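PDB 4XVH: carbohydrate esterase family 2 (CE2) from Chaetomium olivicolor, which probably removes acetyl groups from xylan and related plant cell-wall polysaccharides, using an SGNH-type hydrolase domain joined to an N-terminal beta-sandwich carbohydrate-binding domain. Local coordinates for residues Y144-A149 and Y156-W161; D206-N211 and K244-A249; V47-E52 and A68-G73. All coordinates share one frame; numbering follows the deposited sequence.

Interaction 1 (Y144-A149 and Y156-W161); sequences YGVLAA and YSVVAW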
ATOM      1  N   TYR A 144       4.006  -5.925   4.453  1.00 15.59           N
ATOM      2  CA  TYR A 144       4.801  -6.884   3.680  1.00 14.13           C
ATOM      3  C   TYR A 144       5.287  -6.239   2.364  1.00 13.71           C
ATOM      4  O   TYR A 144       6.430  -6.424   1.955  1.00 11.02           O
ATOM      5  CB  TYR A 144       3.972  -8.163   3.380  1.00 14.72           C
ATOM      6  CG  TYR A 144       2.913  -7.876   2.328  1.00 15.07           C
ATOM      7  CD1 TYR A 144       1.746  -7.154   2.644  1.00 15.93           C
ATOM      8  CD2 TYR A 144       3.130  -8.228   0.999  1.00 14.79           C
ATOM      9  CE1 TYR A 144       0.809  -6.825   1.654  1.00 15.08           C
ATOM     10  CE2 TYR A 144       2.212  -7.917   0.018  1.00 14.69           C
ATOM     11  CZ  TYR A 144       1.048  -7.217   0.348  1.00 14.76           C
ATOM     12  OH  TYR A 144       0.159  -6.906  -0.672  1.00 14.90           O
ATOM     13  N   GLY A 145       4.436  -5.454   1.700  1.00 13.14           N
ATOM     14  CA  GLY A 145       4.856  -4.930   0.398  1.00 13.25           C
ATOM     15  C   GLY A 145       5.935  -3.862   0.516  1.00 12.95           C
ATOM     16  O   GLY A 145       6.896  -3.818  -0.254  1.00 12.66           O
ATOM     17  N   VAL A 146       5.764  -2.964   1.479  1.00 12.66           N
ATOM     18  CA  VAL A 146       6.783  -1.936   1.731  1.00 12.41           C
ATOM     19  C   VAL A 146       8.106  -2.514   2.264  1.00 12.73           C
ATOM     20  O   VAL A 146       9.205  -2.103   1.847  1.00 13.23           O
ATOM     21  CB  VAL A 146       6.204  -0.892   2.695  1.00 12.68           C
ATOM     22  CG1 VAL A 146       7.304   0.097   3.149  1.00 12.22           C
ATOM     23  CG2 VAL A 146       5.021  -0.172   1.959  1.00  9.82           C
ATOM     24  N   LEU A 147       8.012  -3.479   3.171  1.00 11.61           N
ATOM     25  CA  LEU A 147       9.213  -4.103   3.704  1.00 12.84           C
ATOM     26  C   LEU A 147      10.007  -4.843   2.581  1.00 15.28           C
ATOM     27  O   LEU A 147      11.239  -4.840   2.571  1.00 12.04           O
ATOM     28  CB  LEU A 147       8.844  -5.060   4.840  1.00 12.73           C
ATOM     29  CG  LEU A 147       8.343  -4.376   6.122  1.00 14.00           C
ATOM     30  CD1 LEU A 147       8.066  -5.448   7.215  1.00 15.59           C
ATOM     31  CD2 LEU A 147       9.406  -3.347   6.594  1.00 15.27           C
ATOM     32  N   ALA A 148       9.288  -5.455   1.646  1.00 13.74           N
ATOM     33  CA  ALA A 148       9.917  -6.075   0.479  1.00 14.25           C
ATOM     34  C   ALA A 148      10.608  -5.019  -0.389  1.00 14.66           C
ATOM     35  O   ALA A 148      11.730  -5.231  -0.828  1.00 13.56           O
ATOM     36  CB  ALA A 148       8.868  -6.856  -0.362  1.00 13.60           C
ATOM     37  N   ALA A 149       9.928  -3.910  -0.660  1.00 14.07           N
ATOM     38  CA  ALA A 149      10.532  -2.846  -1.481  1.00 14.44           C
ATOM     39  C   ALA A 149      11.775  -2.283  -0.768  1.00 14.32           C
ATOM     40  O   ALA A 149      12.812  -2.087  -1.377  1.00 14.54           O
ATOM     41  CB  ALA A 149       9.488  -1.733  -1.746  1.00 13.30           C
ATOM     42  N   TYR A 156       8.536   2.719  -4.188  1.00 14.45           N
ATOM     43  CA  TYR A 156       7.310   1.958  -4.352  1.00 13.77           C
ATOM     44  C   TYR A 156       6.112   2.912  -4.424  1.00 13.17           C
ATOM     45  O   TYR A 156       6.217   4.115  -4.115  1.00 14.13           O
ATOM     46  CB  TYR A 156       7.133   0.931  -3.217  1.00 14.13           C
ATOM     47  CG  TYR A 156       7.178   1.562  -1.843  1.00 14.98           C
ATOM     48  CD1 TYR A 156       6.025   2.072  -1.259  1.00 15.14           C
ATOM     49  CD2 TYR A 156       8.378   1.657  -1.127  1.00 14.76           C
ATOM     50  CE1 TYR A 156       6.047   2.650  -0.004  1.00 14.39           C
ATOM     51  CE2 TYR A 156       8.407   2.243   0.132  1.00 14.75           C
ATOM     52  CZ  TYR A 156       7.231   2.725   0.684  1.00 14.34           C
ATOM     53  OH  TYR A 156       7.218   3.306   1.924  1.00 14.96           O
ATOM     54  N   SER A 157       5.000   2.361  -4.875  1.00 12.76           N
ATOM     55  CA  SER A 157       3.724   3.036  -4.892  1.00 14.57           C
ATOM     56  C   SER A 157       2.675   2.052  -4.413  1.00 15.98           C
ATOM     57  O   SER A 157       2.498   0.989  -5.020  1.00 15.42           O
ATOM     58  CB  SER A 157       3.371   3.530  -6.295  1.00 17.54           C
ATOM     59  OG  SER A 157       2.113   4.156  -6.263  1.00 17.95           O
ATOM     60  N   VAL A 158       2.029   2.392  -3.296  1.00 16.19           N
ATOM     61  CA  VAL A 158       0.944   1.588  -2.759  1.00 15.00           C
ATOM     62  C   VAL A 158      -0.379   2.163  -3.245  1.00 15.93           C
ATOM     63  O   VAL A 158      -0.653   3.352  -3.056  1.00 15.04           O
ATOM     64  CB  VAL A 158       0.947   1.574  -1.211  1.00 14.65           C
ATOM     65  CG1 VAL A 158      -0.270   0.813  -0.673  1.00 14.89           C
ATOM     66  CG2 VAL A 158       2.239   0.937  -0.685  1.00 13.35           C
ATOM     67  N   VAL A 159      -1.176   1.319  -3.883  1.00 15.42           N
ATOM     68  CA  VAL A 159      -2.525   1.678  -4.263  1.00 16.04           C
ATOM     69  C   VAL A 159      -3.442   0.668  -3.626  1.00 16.63           C
ATOM     70  O   VAL A 159      -3.573  -0.448  -4.124  1.00 16.67           O
ATOM     71  CB  VAL A 159      -2.730   1.689  -5.785  1.00 16.53           C
ATOM     72  CG1 VAL A 159      -4.158   2.151  -6.099  1.00 17.72           C
ATOM     73  CG2 VAL A 159      -1.747   2.654  -6.418  1.00 16.58           C
ATOM     74  N   ALA A 160      -4.065   1.051  -2.515  1.00 15.57           N
ATOM     75  CA  ALA A 160      -4.813   0.081  -1.711  1.00 16.11           C
ATOM     76  C   ALA A 160      -5.876   0.764  -0.908  1.00 16.59           C
ATOM     77  O   ALA A 160      -5.722   1.929  -0.553  1.00 17.99           O
ATOM     78  CB  ALA A 160      -3.880  -0.675  -0.798  1.00 15.38           C
ATOM     79  N   TRP A 161      -6.958   0.041  -0.604  1.00 17.41           N
ATOM     80  CA  TRP A 161      -8.107   0.660   0.051  1.00 17.90           C
ATOM     81  C   TRP A 161      -8.802  -0.470   0.833  1.00 17.27           C
ATOM     82  O   TRP A 161      -9.087  -1.514   0.261  1.00 17.27           O
ATOM     83  CB  TRP A 161      -9.043   1.290  -1.001  1.00 18.58           C
ATOM     84  CG  TRP A 161     -10.208   2.074  -0.483  1.00 19.79           C
ATOM     85  CD1 TRP A 161     -11.100   1.704   0.493  1.00 20.66           C
ATOM     86  CD2 TRP A 161     -10.626   3.376  -0.938  1.00 23.36           C
ATOM     87  NE1 TRP A 161     -12.037   2.716   0.682  1.00 23.05           N
ATOM     88  CE2 TRP A 161     -11.764   3.745  -0.186  1.00 25.00           C
ATOM     89  CE3 TRP A 161     -10.136   4.270  -1.901  1.00 25.36           C
ATOM     90  CZ2 TRP A 161     -12.426   4.969  -0.379  1.00 28.59           C
ATOM     91  CZ3 TRP A 161     -10.801   5.481  -2.096  1.00 28.31           C
ATOM     92  CH2 TRP A 161     -11.928   5.817  -1.340  1.00 29.33           C
TER
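Val146 and Ala149, one helical turn apart, lie on the same side of the ring plane of Tyr156 and meet different parts of that ring. Val146 sits toward its outer end, with CB 4.3 Å above the plane and displaced to the rim. Its two methyls divide the work: CG1 reaches the phenolic oxygen, 3.4 Å from Tyr156 OH, and CG2 lies 3.6 Å from Tyr156 CE1. Ala149 serves the inner end, its CB 3.6 Å from Tyr156 CD2; a bare methyl suits this place because the two backbones are close here, Ala149 CA being 6.5 Å from Tyr156 CA. The ring stands up from the strand toward the helix because CG is wedged between the backbone N and the carbonyl carbon (chi1 55°). This is the helix-on-sheet layer of a beta-alpha-beta crossover: helix 144-151 returns antiparallel to strand 155-160 (axes 9.4 Å apart, 172°), which lies at the edge of the parallel sheet beside strand 111-116, as in SGNH hydrolases. Exchanging Tyr156 for an alanine takes away the whole ring and would probably open a gap under the helix, with the methyls of Val146 and Ala149 left without their aromatic partner on the strand. Two positions along the strand, Val158 faces the helix as well. Its CG2, anti to the carbonyl carbon, meets Val146 CG2 at 4.0 Å, a methyl-to-methyl touch fitting for beta-branched residues in a buried interface. Both Tyr156 and Val158 also touch Ile114 of strand 111-116.

Interaction 2 (D206-N211 and K244-A249); sequences DAVVIN and KHYPRA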
ATOM      1  N   ASP A 206       9.224  -2.063 -12.166  1.00 19.19           N
ATOM      2  CA  ASP A 206       9.862  -3.312 -12.527  1.00 20.13           C
ATOM      3  C   ASP A 206       9.007  -4.483 -12.091  1.00 19.73           C
ATOM      4  O   ASP A 206       9.016  -5.562 -12.714  1.00 17.02           O
ATOM      5  CB  ASP A 206      11.224  -3.431 -11.864  1.00 20.29           C
ATOM      6  CG  ASP A 206      12.110  -2.270 -12.174  1.00 22.02           C
ATOM      7  OD1 ASP A 206      12.860  -2.364 -13.162  1.00 23.79           O
ATOM      8  OD2 ASP A 206      12.081  -1.276 -11.422  1.00 21.81           O
ATOM      9  N   ALA A 207       8.280  -4.256 -11.004  1.00 18.00           N
ATOM     10  CA  ALA A 207       7.466  -5.292 -10.405  1.00 18.48           C
ATOM     11  C   ALA A 207       6.142  -4.696  -9.972  1.00 18.75           C
ATOM     12  O   ALA A 207       6.101  -3.566  -9.478  1.00 17.24           O
ATOM     13  CB  ALA A 207       8.180  -5.908  -9.200  1.00 17.40           C
ATOM     14  N   VAL A 208       5.079  -5.482 -10.136  1.00 18.40           N
ATOM     15  CA  VAL A 208       3.746  -5.120  -9.704  1.00 16.35           C
ATOM     16  C   VAL A 208       3.211  -6.250  -8.851  1.00 16.70           C
ATOM     17  O   VAL A 208       3.120  -7.410  -9.310  1.00 16.68           O
ATOM     18  CB  VAL A 208       2.805  -4.877 -10.877  1.00 16.88           C
ATOM     19  CG1 VAL A 208       1.339  -4.702 -10.384  1.00 15.36           C
ATOM     20  CG2 VAL A 208       3.273  -3.649 -11.676  1.00 16.93           C
ATOM     21  N   VAL A 209       2.892  -5.895  -7.607  1.00 16.00           N
ATOM     22  CA  VAL A 209       2.431  -6.832  -6.591  1.00 15.86           C
ATOM     23  C   VAL A 209       0.927  -6.682  -6.414  1.00 14.59           C
ATOM     24  O   VAL A 209       0.430  -5.562  -6.228  1.00 14.63           O
ATOM     25  CB  VAL A 209       3.121  -6.596  -5.236  1.00 14.98           C
ATOM     26  CG1 VAL A 209       2.563  -7.591  -4.195  1.00 13.54           C
ATOM     27  CG2 VAL A 209       4.659  -6.733  -5.387  1.00 13.67           C
ATOM     28  N   ILE A 210       0.194  -7.778  -6.545  1.00 15.11           N
ATOM     29  CA  ILE A 210      -1.254  -7.680  -6.389  1.00 17.30           C
ATOM     30  C   ILE A 210      -1.728  -8.650  -5.329  1.00 17.69           C
ATOM     31  O   ILE A 210      -1.493  -9.844  -5.454  1.00 18.82           O
ATOM     32  CB  ILE A 210      -1.993  -7.968  -7.704  1.00 18.69           C
ATOM     33  CG1 ILE A 210      -1.537  -6.973  -8.784  1.00 19.13           C
ATOM     34  CG2 ILE A 210      -3.517  -7.922  -7.462  1.00 19.01           C
ATOM     35  CD1 ILE A 210      -1.968  -7.331 -10.171  1.00 19.56           C
ATOM     36  N   ASN A 211      -2.427  -8.129  -4.317  1.00 16.99           N
ATOM     37  CA  ASN A 211      -2.968  -8.946  -3.241  1.00 17.06           C
ATOM     38  C   ASN A 211      -4.455  -8.636  -3.032  1.00 16.64           C
ATOM     39  O   ASN A 211      -4.824  -7.751  -2.251  1.00 16.98           O
ATOM     40  CB  ASN A 211      -2.164  -8.684  -1.967  1.00 16.88           C
ATOM     41  CG  ASN A 211      -2.601  -9.543  -0.786  1.00 19.02           C
ATOM     42  OD1 ASN A 211      -3.694 -10.113  -0.751  1.00 18.98           O
ATOM     43  ND2 ASN A 211      -1.741  -9.594   0.220  1.00 20.36           N
ATOM     44  N   LYS A 244      -0.886  -2.769 -20.318  1.00 29.33           N
ATOM     45  CA  LYS A 244      -1.045  -1.695 -21.305  1.00 32.95           C
ATOM     46  C   LYS A 244      -0.066  -0.554 -20.994  1.00 31.37           C
ATOM     47  O   LYS A 244       0.456   0.106 -21.901  1.00 31.56           O
ATOM     48  CB  LYS A 244      -2.487  -1.172 -21.318  1.00 36.41           C
ATOM     49  CG  LYS A 244      -3.477  -2.107 -22.002  1.00 41.94           C
ATOM     50  CD  LYS A 244      -4.884  -1.482 -22.103  1.00 46.70           C
ATOM     51  CE  LYS A 244      -5.721  -2.118 -23.241  1.00 52.41           C
ATOM     52  NZ  LYS A 244      -7.040  -2.702 -22.816  1.00 54.85           N
ATOM     53  N   HIS A 245       0.193  -0.332 -19.700  1.00 28.38           N
ATOM     54  CA  HIS A 245       1.083   0.755 -19.299  1.00 27.66           C
ATOM     55  C   HIS A 245       2.500   0.291 -18.990  1.00 25.16           C
ATOM     56  O   HIS A 245       3.463   0.980 -19.287  1.00 24.17           O
ATOM     57  CB  HIS A 245       0.507   1.475 -18.087  1.00 28.89           C
ATOM     58  CG  HIS A 245      -0.885   1.984 -18.306  1.00 32.87           C
ATOM     59  ND1 HIS A 245      -1.171   3.003 -19.192  1.00 35.03           N
ATOM     60  CD2 HIS A 245      -2.070   1.599 -17.776  1.00 34.25           C
ATOM     61  CE1 HIS A 245      -2.471   3.236 -19.184  1.00 36.22           C
ATOM     62  NE2 HIS A 245      -3.041   2.396 -18.335  1.00 36.24           N
ATOM     63  N   TYR A 246       2.612  -0.879 -18.367  1.00 24.20           N
ATOM     64  CA  TYR A 246       3.899  -1.394 -17.937  1.00 23.89           C
ATOM     65  C   TYR A 246       4.134  -2.780 -18.536  1.00 23.60           C
ATOM     66  O   TYR A 246       4.136  -3.780 -17.826  1.00 22.53           O
ATOM     67  CB  TYR A 246       3.965  -1.461 -16.401  1.00 21.18           C
ATOM     68  CG  TYR A 246       3.553  -0.188 -15.679  1.00 21.33           C
ATOM     69  CD1 TYR A 246       3.995   1.069 -16.103  1.00 22.03           C
ATOM     70  CD2 TYR A 246       2.740  -0.248 -14.554  1.00 19.97           C
ATOM     71  CE1 TYR A 246       3.613   2.241 -15.414  1.00 20.75           C
ATOM     72  CE2 TYR A 246       2.349   0.901 -13.880  1.00 19.87           C
ATOM     73  CZ  TYR A 246       2.795   2.140 -14.311  1.00 19.76           C
ATOM     74  OH  TYR A 246       2.410   3.271 -13.606  1.00 18.68           O
ATOM     75  N   PRO A 247       4.314  -2.842 -19.851  1.00 26.00           N
ATOM     76  CA  PRO A 247       4.371  -4.147 -20.524  1.00 26.82           C
ATOM     77  C   PRO A 247       5.528  -5.039 -20.078  1.00 26.91           C
ATOM     78  O   PRO A 247       5.445  -6.258 -20.229  1.00 28.37           O
ATOM     79  CB  PRO A 247       4.543  -3.776 -22.000  1.00 27.09           C
ATOM     80  CG  PRO A 247       5.125  -2.420 -21.974  1.00 26.96           C
ATOM     81  CD  PRO A 247       4.585  -1.724 -20.763  1.00 25.89           C
ATOM     82  N   ARG A 248       6.600  -4.449 -19.569  1.00 26.26           N
ATOM     83  CA  ARG A 248       7.768  -5.247 -19.198  1.00 27.53           C
ATOM     84  C   ARG A 248       7.742  -5.660 -17.720  1.00 23.06           C
ATOM     85  O   ARG A 248       8.638  -6.338 -17.256  1.00 22.68           O
ATOM     86  CB  ARG A 248       9.057  -4.471 -19.475  1.00 31.58           C
ATOM     87  CG  ARG A 248       9.333  -4.143 -20.954  1.00 38.36           C
ATOM     88  CD  ARG A 248      10.500  -3.134 -21.082  1.00 42.79           C
ATOM     89  NE  ARG A 248      10.189  -1.815 -20.503  1.00 45.62           N
ATOM     90  CZ  ARG A 248      10.570  -1.384 -19.292  1.00 46.69           C
ATOM     91  NH1 ARG A 248      11.293  -2.162 -18.480  1.00 47.38           N
ATOM     92  NH2 ARG A 248      10.219  -0.164 -18.884  1.00 45.79           N
ATOM     93  N   ALA A 249       6.749  -5.232 -16.958  1.00 21.00           N
ATOM     94  CA  ALA A 249       6.799  -5.530 -15.520  1.00 20.69           C
ATOM     95  C   ALA A 249       6.573  -7.008 -15.246  1.00 21.99           C
ATOM     96  O   ALA A 249       5.826  -7.664 -15.983  1.00 22.73           O
ATOM     97  CB  ALA A 249       5.748  -4.712 -14.763  1.00 19.52           C
TER
HETATM   98  O   HOH W   1      10.581  -5.895 -14.973  1.00 28.15           O
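Ala249 draws up beside Asp206, their CA atoms 4.8 Å apart, at the last position of a type I turn from Tyr246 to Ala249 that is closed by the bond from Ala249 N to Tyr246 O. No direct classical hydrogen bond joins the two segments. Instead, Ala249 CA approaches Asp206 O at 3.6 Å in a bent CA-H...O contact (132° at the hydrogen), and a water gives one hydrogen bond to Asp206 O (2.8 Å) and another to Arg248 O (3.0 Å). The same carbonyl is therefore approached by both a polar and a carbon donor. Beneath this backbone seam the side chains are apolar. With CG1 of Val208 anti to the backbone N (chi1 172°), the other methyl, CG2, stands anti to the carbonyl carbon and faces the turn, where it meets Ala249 CB at 4.1 Å and, more loosely, Tyr246 CD2 at 4.5 Å. The methyl of Ala249 is short enough to fit under Asp206 O while still touching the valine. Tyr246 approaches Val208 obliquely, and its side chain also touches Tyr185, Pro205 and Asp113, so the aromatic residue has more neighbours than this valine alone. Asp206 starts its side chain away from the loop, and its OD2 accepts a hydrogen bond from Gln111 N, at the start of the neighbouring strand. Arg248 NH1 stays 5.5 Å from Asp206 OD1, too far for a salt bridge, though the opposite charges probably attract weakly. The arrangement belongs to the beta-alpha-beta crossover in which strand 207-211 is followed by helix 228-243 and then, through loop 244-249, by the adjacent parallel strand 250-254 of the Rossmann-like SGNH hydrolase sheet.

Interaction 3 (V47-E52 and A68-G73); sequences VIDGGE and AGLRKG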
ATOM      1  N   VAL A  47      10.695  10.545   9.489  1.00 16.44           N
ATOM      2  CA  VAL A  47      11.987   9.917   9.739  1.00 17.52           C
ATOM      3  C   VAL A  47      13.092  10.950   9.509  1.00 20.69           C
ATOM      4  O   VAL A  47      13.209  11.513   8.423  1.00 20.59           O
ATOM      5  CB  VAL A  47      12.221   8.672   8.849  1.00 17.33           C
ATOM      6  CG1 VAL A  47      13.687   8.266   8.886  1.00 16.56           C
ATOM      7  CG2 VAL A  47      11.307   7.500   9.318  1.00 15.96           C
ATOM      8  N   ILE A  48      13.867  11.214  10.559  1.00 20.84           N
ATOM      9  CA  ILE A  48      14.895  12.239  10.527  1.00 22.91           C
ATOM     10  C   ILE A  48      16.273  11.589  10.587  1.00 24.15           C
ATOM     11  O   ILE A  48      16.531  10.771  11.493  1.00 23.88           O
ATOM     12  CB  ILE A  48      14.737  13.214  11.724  1.00 24.72           C
ATOM     13  CG1 ILE A  48      13.305  13.731  11.797  1.00 24.37           C
ATOM     14  CG2 ILE A  48      15.726  14.378  11.627  1.00 25.51           C
ATOM     15  CD1 ILE A  48      12.946  14.621  10.534  1.00 24.03           C
ATOM     16  N   ASP A  49      17.151  11.933   9.644  1.00 23.72           N
ATOM     17  CA  ASP A  49      18.493  11.350   9.626  1.00 24.86           C
ATOM     18  C   ASP A  49      18.455   9.818   9.646  1.00 24.17           C
ATOM     19  O   ASP A  49      19.309   9.165  10.256  1.00 25.00           O
ATOM     20  CB  ASP A  49      19.305  11.889  10.811  1.00 26.66           C
ATOM     21  CG  ASP A  49      19.516  13.390  10.713  1.00 28.51           C
ATOM     22  OD1 ASP A  49      19.454  13.877   9.566  1.00 28.62           O
ATOM     23  OD2 ASP A  49      19.728  14.065  11.748  1.00 30.10           O
ATOM     24  N   GLY A  50      17.433   9.271   8.994  1.00 22.05           N
ATOM     25  CA  GLY A  50      17.194   7.843   8.959  1.00 22.90           C
ATOM     26  C   GLY A  50      16.963   7.207  10.310  1.00 23.25           C
ATOM     27  O   GLY A  50      17.252   6.037  10.492  1.00 24.21           O
ATOM     28  N   GLY A  51      16.448   7.967  11.269  1.00 23.88           N
ATOM     29  CA  GLY A  51      16.227   7.422  12.592  1.00 23.04           C
ATOM     30  C   GLY A  51      14.903   6.693  12.763  1.00 23.07           C
ATOM     31  O   GLY A  51      14.182   6.406  11.798  1.00 20.51           O
ATOM     32  N   GLU A  52      14.570   6.415  14.017  1.00 23.74           N
ATOM     33  CA  GLU A  52      13.286   5.808  14.344  1.00 23.98           C
ATOM     34  C   GLU A  52      12.140   6.714  13.912  1.00 22.63           C
ATOM     35  O   GLU A  52      12.183   7.928  14.105  1.00 22.04           O
ATOM     36  CB  GLU A  52      13.192   5.530  15.845  1.00 27.58           C
ATOM     37  CG  GLU A  52      14.232   4.545  16.342  1.00 31.72           C
ATOM     38  CD  GLU A  52      13.995   3.159  15.763  1.00 34.53           C
ATOM     39  OE1 GLU A  52      12.826   2.717  15.794  1.00 35.29           O
ATOM     40  OE2 GLU A  52      14.956   2.533  15.262  1.00 35.47           O
ATOM     41  N   ALA A  68      12.827  19.281  17.834  1.00 27.61           N
ATOM     42  CA  ALA A  68      13.747  20.165  18.539  1.00 31.06           C
ATOM     43  C   ALA A  68      14.997  19.384  18.886  1.00 31.37           C
ATOM     44  O   ALA A  68      14.935  18.161  19.081  1.00 27.92           O
ATOM     45  CB  ALA A  68      13.114  20.732  19.798  1.00 32.24           C
ATOM     46  N   GLY A  69      16.126  20.085  18.945  1.00 32.93           N
ATOM     47  CA  GLY A  69      17.356  19.501  19.453  1.00 30.81           C
ATOM     48  C   GLY A  69      18.366  19.100  18.390  1.00 29.51           C
ATOM     49  O   GLY A  69      19.457  18.672  18.741  1.00 29.82           O
ATOM     50  N   LEU A  70      18.014  19.241  17.108  1.00 27.88           N
ATOM     51  CA  LEU A  70      18.938  18.883  16.037  1.00 26.75           C
ATOM     52  C   LEU A  70      20.147  19.822  16.079  1.00 28.50           C
ATOM     53  O   LEU A  70      20.047  20.965  16.548  1.00 30.87           O
ATOM     54  CB  LEU A  70      18.242  18.922  14.666  1.00 25.21           C
ATOM     55  CG  LEU A  70      17.121  17.894  14.472  1.00 25.86           C
ATOM     56  CD1 LEU A  70      16.471  18.114  13.094  1.00 24.61           C
ATOM     57  CD2 LEU A  70      17.615  16.433  14.634  1.00 22.54           C
ATOM     58  N   ARG A  71      21.306  19.329  15.654  1.00 28.19           N
ATOM     59  CA  ARG A  71      22.502  20.167  15.609  1.00 33.15           C
ATOM     60  C   ARG A  71      22.538  20.868  14.267  1.00 31.87           C
ATOM     61  O   ARG A  71      22.218  20.240  13.255  1.00 29.34           O
ATOM     62  CB  ARG A  71      23.761  19.327  15.813  1.00 35.58           C
ATOM     63  CG  ARG A  71      25.079  20.112  15.768  1.00 40.94           C
ATOM     64  CD  ARG A  71      26.282  19.173  15.978  1.00 43.80           C
ATOM     65  NE  ARG A  71      27.537  19.863  15.720  1.00 48.14           N
ATOM     66  CZ  ARG A  71      28.228  20.512  16.653  1.00 53.96           C
ATOM     67  NH1 ARG A  71      27.788  20.535  17.910  1.00 56.05           N
ATOM     68  NH2 ARG A  71      29.360  21.136  16.340  1.00 56.42           N
ATOM     69  N   LYS A  72      22.900  22.159  14.244  1.00 32.66           N
ATOM     70  CA  LYS A  72      23.009  22.879  12.974  1.00 33.33           C
ATOM     71  C   LYS A  72      23.888  22.122  11.984  1.00 33.41           C
ATOM     72  O   LYS A  72      25.055  21.826  12.274  1.00 34.44           O
ATOM     73  CB  LYS A  72      23.588  24.281  13.173  1.00 35.80           C
ATOM     74  CG  LYS A  72      23.688  25.071  11.873  1.00 37.04           C
ATOM     75  CD  LYS A  72      24.245  26.471  12.152  1.00 40.84           C
ATOM     76  CE  LYS A  72      24.314  27.306  10.891  1.00 43.46           C
ATOM     77  NZ  LYS A  72      24.963  28.623  11.237  1.00 47.32           N
ATOM     78  N   GLY A  73      23.327  21.803  10.825  1.00 32.10           N
ATOM     79  CA  GLY A  73      24.061  21.055   9.822  1.00 32.78           C
ATOM     80  C   GLY A  73      23.120  20.297   8.901  1.00 31.53           C
ATOM     81  O   GLY A  73      21.924  20.564   8.874  1.00 31.05           O
TER
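Ile48 and Leu70 bring their branched ends together at a slant, with a single methyl of the isoleucine facing the fork of the leucine. Ile48 CG2 is 4.1 Å from Leu70 CD1 and 4.1 Å from Leu70 CD2, so neither methyl of the leucine is favoured. In the isoleucine CG1 stands beside the backbone N (chi1 -51°), which sets CG2 anti to that N and pointed at the leucine; the side chain as a whole also touches Thr66, Pro67 and Val77. Beta-branching suits Ile48 at the end of strand 44-48, since it both favours the extended backbone and presents two separate arms. Leu70, in a loop without regular structure, holds its CG anti to the carbonyl carbon and reaches across with both methyls, forming a partly exposed lid over the more buried isoleucine. Asp49 borders the pair, its OD2 4.3 Å from Leu70 CD2, a loose touch that is not the main business of this carboxylate. OD2 is hydrogen-bonded to His75 ND1 and OD1 to Thr76 N, both in strand 73-81. His75, whose side chain Leu70 also touches, is bonded through NE2 to Arg71 O; with an acceptor at each nitrogen it may well be protonated, which the nearby carboxylate would favour. Asp49 and Gly50 occupy the central positions of a type I' turn, closed by Gly51 N to Ile48 O at 2.8 Å, and their positive phi angles suit aspartate and especially glycine. The contact thus joins this tight turn to the loop that passes from strand 63-65 of one sheet to strand 73-81 of the other, at the rim of the jelly-roll beta sandwich.

Interactions 1 and 2 belong to one parallel sheet of the hydrolase domain and are both buried, whereas interaction 3 lies at the periphery of the N-terminal sandwich, its centre about 26 Å and about 36 Å from the centres of interactions 1 and 2. Interaction 1 is almost all hydrocarbon, without a hydrogen bond between its segments, and seats a helix on an edge strand near the centre of the molecule. Interaction 2, at the start of a more central strand, adds a bridging water and polar backbone to its hydrophobic patch. The two meet where Tyr144 OH lies 3.2 Å from Asn211 CB and makes a weak hydrogen bond with Asn211 ND2. Interaction 3 buries the least surface, and there a small apolar pair is flanked by a carboxylate and histidine network.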